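PDB 6ESL: bacterial leucyl aminopeptidase, which acts as a secreted zinc-dependent aminopeptidase of family M28, removing residues from the N-termini of peptides and serving nutrient acquisition during infection of amoebas. Local coordinates for the interface of chains A and B. Sequence-based numbering; all coordinates share one arbitrary frame. Chains: chain A/B, Bacterial leucyl aminopeptidase.

Contact 1: the interface of chains A and B. Residues chain A 301, 326, 328; chain B 306-307, 310.
With CG of A:Arg328 placed anti to its own carbonyl carbon (chi1 -62°) and the rest of the chain drawn out nearly straight, the guanidinium of chain A reaches the carboxylate of B:Asp307, whose CG likewise lies beside its backbone N and turns out from the helix to meet it. The two side chains meet at about a right angle. NH1 of A:Arg328 donates to OD2 of B:Asp307 at 2.7 Å, a hydrogen bond within a salt bridge. The acceptor is approached nearly along its C-O axis but lies 26° out of the guanidinium plane, and the bond is bent at the hydrogen.

The other carboxylate oxygen works through water. Water 1 lies 2.5 Å from OD1 of B:Asp307 and equally close to the hydroxyl OG1 of A:Thr301, and it also bonds NE of A:Arg328 at 3.1 Å. Both carboxylate oxygens are therefore engaged, which should limit rotation of the group, and the water ties the threonine to the ion pair.

Further along the helix, the amide of B:Asn310 lies flat over one face of the A:Tyr326 ring, the two planes only 7° apart. CG of B:Asn310 sits over the middle of the ring, 4.0 Å from its centroid, while ND2 also packs 3.6 Å from the methyl CG2 of A:Thr301. B:Arg306 offers a face rather than an N-H: the carbonyl O of A:Thr301 stands above its guanidinium plane, toward the rim and 3.0 Å from NH1. This is not a hydrogen bond, since the N-H points elsewhere; any attraction is probably electrostatic.

The patch thus joins a charged, water-bridged corner to a flat amide-on-ring stack. Repeated by the two-fold symmetry, it may hold the start of helix 306-320 of one aminopeptidase subunit against its partner, if the deposited dimer is the biological one.

Contact 2: the interface of chains A and B. Residues chain A 301, 328; chain B 107, 110, 307.
A:Arg328 reaches chain B with its guanidinium between B:Asp307 on one side and the loop residues B:Lys107 and B:Lys110 on the other, and 71 Å² of its surface is hidden here. While NH1 serves the ion pair with B:Asp307, NH2 turns to the backbone of B:Lys107 and donates to its carbonyl O at 2.8 Å. This second bond is the better aligned: it has 155° at the hydrogen, the acceptor lies close to the guanidinium plane, and the donor arrives in the carbonyl plane on a lone pair. The methylene CD of A:Arg328 packs 3.4 Å from the same oxygen. Held by partners of different kinds at its two terminal nitrogens, the guanidinium should have little freedom to swing.

B:Asp307 hides 42 Å² and supplies the negative charge of the patch. The chain of B:Lys110 bends at chi2 and chi3 (-145° and -59°) and brings its ammonium to the edge of the guanidinium. There NZ of B:Lys110 lies in the guanidinium plane, 3.5 Å from NH1 of A:Arg328, and CE is equally near NH2. Two probably cationic groups thus lie side by side, with the carboxylate and the B:Lys107 carbonyl as nearby counterparts. The side chain of B:Lys107 instead extends away from the arginine, leaving the main chain to make the contact.

Within the fold, A:Arg328 follows directly on strand 324-327 and A:Thr301 on strand 297-300, whereas chain B contributes the start of helix 306-320 and a loop between helices 88-94 and 118-125.

Contact 1: the interface of chains A and B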
# COMPACT_ATOMS: atom_id res chain seq x y z
N THR A 301 6.19 2.69 4.78
CA THR A 301 5.51 2.76 3.49
C THR A 301 6.31 3.42 2.40
O THR A 301 5.82 3.40 1.29
CB THR A 301 4.16 3.52 3.61
OG1 THR A 301 4.37 4.93 3.98
CG2 THR A 301 3.28 2.79 4.56
N TYR A 326 1.12 2.96 10.30
CA TYR A 326 1.97 3.25 9.14
C TYR A 326 2.76 4.51 9.31
O TYR A 326 2.35 5.52 9.91
CB TYR A 326 1.11 3.35 7.84
CG TYR A 326 0.23 2.16 7.65
CD1 TYR A 326 0.70 0.96 7.07
CD2 TYR A 326 -1.07 2.20 8.17
CE1 TYR A 326 -0.13 -0.18 6.94
CE2 TYR A 326 -1.88 1.08 8.06
CZ TYR A 326 -1.43 -0.09 7.44
OH TYR A 326 -2.38 -1.12 7.38
N ARG A 328 6.61 6.64 7.52
CA ARG A 328 7.66 6.78 6.51
C ARG A 328 8.96 7.12 7.22
O ARG A 328 8.92 7.85 8.19
CB ARG A 328 7.38 7.94 5.57
CG ARG A 328 6.12 7.91 4.72
CD ARG A 328 5.98 9.23 3.95
NE ARG A 328 4.87 9.25 3.04
CZ ARG A 328 4.54 10.27 2.27
NH1 ARG A 328 3.51 10.17 1.45
NH2 ARG A 328 5.22 11.38 2.29
N ARG B 306 -1.78 4.74 -2.31
CA ARG B 306 -1.29 3.94 -1.22
C ARG B 306 -1.57 4.50 0.16
O ARG B 306 -2.12 3.78 1.02
CB ARG B 306 0.22 3.67 -1.44
CG ARG B 306 0.92 3.05 -0.22
CD ARG B 306 2.34 2.69 -0.55
NE ARG B 306 2.77 1.60 0.37
CZ ARG B 306 3.97 0.99 0.29
NH1 ARG B 306 4.85 1.31 -0.69
NH2 ARG B 306 4.30 0.09 1.19
N ASP B 307 -1.24 5.76 0.43
CA ASP B 307 -1.54 6.33 1.74
C ASP B 307 -3.03 6.43 2.03
O ASP B 307 -3.46 6.18 3.12
CB ASP B 307 -0.88 7.70 1.95
CG ASP B 307 0.62 7.62 2.08
OD1 ASP B 307 1.18 6.52 2.30
OD2 ASP B 307 1.26 8.68 1.97
N ASN B 310 -4.34 2.88 2.86
CA ASN B 310 -3.96 2.57 4.27
C ASN B 310 -4.81 3.30 5.28
O ASN B 310 -5.20 2.72 6.28
CB ASN B 310 -2.48 2.91 4.55
CG ASN B 310 -1.48 1.99 3.81
OD1 ASN B 310 -1.82 0.86 3.41
ND2 ASN B 310 -0.20 2.46 3.73
O HOH W 1 3.63 6.57 2.19

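Contact 2: the interface of chains A and B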
# COMPACT_ATOMS: atom_id res chain seq x y z
N THR A 301 6.19 2.69 4.78
CA THR A 301 5.51 2.76 3.49
C THR A 301 6.31 3.42 2.40
O THR A 301 5.82 3.40 1.29
CB THR A 301 4.16 3.52 3.61
OG1 THR A 301 4.37 4.93 3.98
CG2 THR A 301 3.28 2.79 4.56
N ARG A 328 6.61 6.64 7.52
CA ARG A 328 7.66 6.78 6.51
C ARG A 328 8.96 7.12 7.22
O ARG A 328 8.92 7.85 8.19
CB ARG A 328 7.38 7.94 5.57
CG ARG A 328 6.12 7.91 4.72
CD ARG A 328 5.98 9.23 3.95
NE ARG A 328 4.87 9.25 3.04
CZ ARG A 328 4.54 10.27 2.27
NH1 ARG A 328 3.51 10.17 1.45
NH2 ARG A 328 5.22 11.38 2.29
N LYS B 107 8.78 12.63 1.70
CA LYS B 107 8.55 13.80 2.58
C LYS B 107 8.10 13.26 3.93
O LYS B 107 7.22 12.41 4.02
CB LYS B 107 7.55 14.79 1.96
CG LYS B 107 8.12 15.46 0.70
CD LYS B 107 7.09 16.43 0.08
CE LYS B 107 7.62 17.15 -1.16
NZ LYS B 107 6.57 18.05 -1.71
N LYS B 110 5.21 16.16 6.31
CA LYS B 110 4.03 16.50 5.54
C LYS B 110 2.82 16.08 6.42
O LYS B 110 2.96 15.16 7.28
CB LYS B 110 4.06 15.78 4.17
CG LYS B 110 3.28 16.41 3.01
CD LYS B 110 2.64 15.37 2.05
CE LYS B 110 3.64 14.40 1.39
NZ LYS B 110 3.10 13.47 0.36
N ASP B 307 -1.24 5.76 0.43
CA ASP B 307 -1.54 6.33 1.74
C ASP B 307 -3.03 6.43 2.03
O ASP B 307 -3.46 6.18 3.12
CB ASP B 307 -0.88 7.70 1.95
CG ASP B 307 0.62 7.62 2.08
OD1 ASP B 307 1.18 6.52 2.30
OD2 ASP B 307 1.26 8.68 1.97
O HOH W 2 3.63 6.57 2.19

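Contacts 1 and 2 are neighbouring parts of one surface, the centres of their C-alpha atoms about 6 Å apart, and they share A:Thr301, A:Arg328 and B:Asp307. Contact 1 continues from these residues along helix 306-320 of chain B, while contact 2 continues to the loop carrying B:Lys107 and B:Lys110. The arginine thereby couples two sequence-distant segments of chain B to the strand ends of chain A. Because the whole interface is two-fold symmetric, the pair of contacts recurs with the chains exchanged. This may stabilise a dimer, although the structure alone does not show that it forms in solution.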